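Local coordinates for protein peptidase family U32 (Geobacillus thermoleovorans, PDB 4HE5) that is of unknown function on its own but forms the mostly beta C-terminal domain of a family U32 peptidase, probably an accessory to its catalytic part, at residues N28-G33 / Q48-I53. Residues are numbered along the deposited sequence; the frame is centred on the assembly and turned at random.
Sequences NHFRPG and QVIEKI. With SO4 (sulfate ion), chain B.
Val-49 and Gly-33 meet where, in this small, all-beta U32 C-terminal domain, the loop between strands 21-26 and 35-39 reaches the end of edge strand 46-49 and the chain that leaves it. CG1 of Val-49, anti to its own nitrogen (chi1 173°), lies 3.8 Å from Gly-33 O. Ile-50 follows with the one hydrogen bond between the segments, its O accepting the nearly straight N-H of Gly-33 (N to O, 2.8 Å), and Pro-32 CA adds a C-H...O contact to that same oxygen. The side chain of Ile-50 turns inward, its CG1 lying obliquely against the Phe-30 ring at CD1 (4.4 Å), while Phe-73 of strand 70-74 touches both residues from within the core. At Glu-51 the backbone does the work, for its O packs against Pro-32 CB (3.3 Å). In the conformer described, Ile-53 CG1 comes within 4.1 Å of Pro-32 CG, the two side chains crossing at about a right angle. Beside the first loop, a sulfate, probably from the crystallisation liquor, is also bonded by Arg-65; His-29 NE2 meets sulfate O2 in the ring plane at 2.8 Å, and His-29 ND1 sits above the Arg-31 guanidinium, offset toward its rim. Were His-29 replaced by an alanine, sulfate O2 would probably lose its imidazole donor. Arg-31 NE adds a weak bond to sulfate O4, 3.5 Å long.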
loop_
_atom_site.group_PDB
_atom_site.type_symbol
_atom_site.label_atom_id
_atom_site.label_comp_id
_atom_site.label_asym_id
_atom_site.label_seq_id
_atom_site.Cartn_x
_atom_site.Cartn_y
_atom_site.Cartn_z
ATOM N N ASN A 28 -9.311 2.696 3.957
ATOM C CA ASN A 28 -10.235 1.756 4.577
ATOM C C ASN A 28 -9.373 0.679 5.216
ATOM O O ASN A 28 -8.198 0.552 4.885
ATOM C CB ASN A 28 -11.249 1.148 3.607
ATOM C CG ASN A 28 -12.428 2.037 3.337
ATOM O OD1 ASN A 28 -13.231 2.303 4.246
ATOM N ND2 ASN A 28 -12.642 2.448 2.110
ATOM N N HIS A 29 -9.967 -0.094 6.122
ATOM C CA HIS A 29 -9.194 -1.081 6.843
ATOM C C HIS A 29 -8.571 -2.125 5.928
ATOM O O HIS A 29 -9.223 -2.660 5.033
ATOM C CB HIS A 29 -10.169 -1.779 7.806
ATOM C CG HIS A 29 -9.506 -2.711 8.763
ATOM N ND1 HIS A 29 -8.963 -3.939 8.379
ATOM C CD2 HIS A 29 -9.331 -2.669 10.091
ATOM C CE1 HIS A 29 -8.461 -4.596 9.431
ATOM N NE2 HIS A 29 -8.656 -3.827 10.486
ATOM N N PHE A 30 -7.282 -2.399 6.171
ATOM C CA PHE A 30 -6.662 -3.548 5.526
ATOM C C PHE A 30 -5.630 -4.144 6.502
ATOM O O PHE A 30 -5.281 -3.523 7.517
ATOM C CB PHE A 30 -6.037 -3.202 4.188
ATOM C CG PHE A 30 -4.921 -2.199 4.150
ATOM C CD1 PHE A 30 -3.601 -2.628 4.222
ATOM C CD2 PHE A 30 -5.190 -0.850 4.030
ATOM C CE1 PHE A 30 -2.547 -1.718 4.187
ATOM C CE2 PHE A 30 -4.155 0.089 3.990
ATOM C CZ PHE A 30 -2.864 -0.385 4.048
ATOM N N ARG A 31 -5.157 -5.352 6.186
ATOM C CA ARG A 31 -4.329 -6.077 7.092
ATOM C C ARG A 31 -3.442 -7.047 6.321
ATOM O O ARG A 31 -3.741 -7.369 5.168
ATOM C CB ARG A 31 -5.208 -6.850 8.107
ATOM C CG ARG A 31 -6.022 -7.990 7.563
ATOM C CD ARG A 31 -6.711 -8.863 8.575
ATOM N NE ARG A 31 -7.809 -8.296 9.328
ATOM C CZ ARG A 31 -9.089 -8.268 8.962
ATOM N NH1 ARG A 31 -9.465 -8.766 7.790
ATOM N NH2 ARG A 31 -9.981 -7.715 9.782
ATOM N N PRO A 32 -2.363 -7.524 6.929
ATOM C CA PRO A 32 -1.532 -8.572 6.299
ATOM C C PRO A 32 -2.425 -9.744 5.871
ATOM O O PRO A 32 -3.325 -10.141 6.582
ATOM C CB PRO A 32 -0.519 -8.946 7.378
ATOM C CG PRO A 32 -0.412 -7.674 8.148
ATOM C CD PRO A 32 -1.833 -7.172 8.242
ATOM N N GLY A 33 -2.142 -10.271 4.678
ATOM C CA GLY A 33 -2.890 -11.373 4.115
ATOM C C GLY A 33 -4.037 -10.933 3.221
ATOM O O GLY A 33 -4.587 -11.710 2.456
ATOM N N GLN A 48 -1.614 -7.980 -5.449
ATOM C CA GLN A 48 -0.606 -8.018 -4.382
ATOM C C GLN A 48 -1.277 -8.636 -3.163
ATOM O O GLN A 48 -2.353 -8.145 -2.804
ATOM C CB GLN A 48 -0.049 -6.626 -4.047
ATOM C CG GLN A 48 0.918 -6.483 -2.922
ATOM C CD GLN A 48 2.304 -6.864 -3.275
ATOM O OE1 GLN A 48 2.860 -6.357 -4.259
ATOM N NE2 GLN A 48 2.863 -7.779 -2.453
ATOM N N VAL A 49 -0.693 -9.596 -2.493
ATOM C CA VAL A 49 -1.084 -9.905 -1.108
ATOM C C VAL A 49 -0.192 -9.057 -0.194
ATOM O O VAL A 49 1.029 -9.023 -0.335
ATOM C CB VAL A 49 -0.972 -11.411 -0.782
ATOM C CG1 VAL A 49 -1.225 -11.678 0.694
ATOM C CG2 VAL A 49 -1.935 -12.220 -1.665
ATOM N N ILE A 50 -0.804 -8.351 0.747
ATOM C CA ILE A 50 -0.117 -7.551 1.726
ATOM C C ILE A 50 0.662 -8.451 2.690
ATOM O O ILE A 50 0.060 -9.361 3.243
ATOM C CB ILE A 50 -1.089 -6.625 2.493
ATOM C CG1 ILE A 50 -1.899 -5.736 1.587
ATOM C CG2 ILE A 50 -0.362 -5.828 3.567
ATOM C CD1 ILE A 50 -1.112 -4.784 0.718
ATOM N N GLU A 51 1.933 -8.224 2.850
ATOM C CA GLU A 51 2.765 -9.026 3.758
ATOM C C GLU A 51 2.916 -8.192 5.017
ATOM O O GLU A 51 1.921 -7.645 5.532
ATOM C CB GLU A 51 4.047 -9.431 3.034
ATOM C CG GLU A 51 3.828 -10.216 1.743
ATOM C CD GLU A 51 4.958 -9.985 0.759
ATOM O OE1 GLU A 51 5.660 -10.923 0.417
ATOM O OE2 GLU A 51 5.119 -8.847 0.296
ATOM N N LYS A 52 4.128 -8.051 5.557
ATOM C CA LYS A 52 4.335 -7.209 6.701
ATOM C C LYS A 52 4.039 -5.775 6.339
ATOM O O LYS A 52 4.375 -5.287 5.282
ATOM C CB LYS A 52 5.760 -7.432 7.194
ATOM C CG LYS A 52 6.071 -6.678 8.488
ATOM C CD LYS A 52 7.383 -7.145 9.123
ATOM C CE LYS A 52 7.170 -8.303 10.078
ATOM N NZ LYS A 52 8.493 -8.868 10.522
ATOM N N ILE A 53 3.459 -5.077 7.288
ATOM C CA ILE A 53 3.198 -3.640 7.211
ATOM C C ILE A 53 3.938 -2.910 8.295
ATOM O O ILE A 53 4.091 -3.438 9.425
ATOM C CB ILE A 53 1.718 -3.284 7.142
ATOM C CG1 ILE A 53 0.994 -3.822 8.346
ATOM C CG2 ILE A 53 1.169 -3.863 5.849
ATOM C CD1 ILE A 53 -0.369 -3.197 8.468
HETATM S S SO4 B . -8.020 -5.971 13.255
HETATM O O1 SO4 B . -9.381 -6.527 13.026
HETATM O O2 SO4 B . -8.168 -4.504 13.179
HETATM O O3 SO4 B . -7.544 -6.398 14.575
HETATM O O4 SO4 B . -7.126 -6.436 12.184
#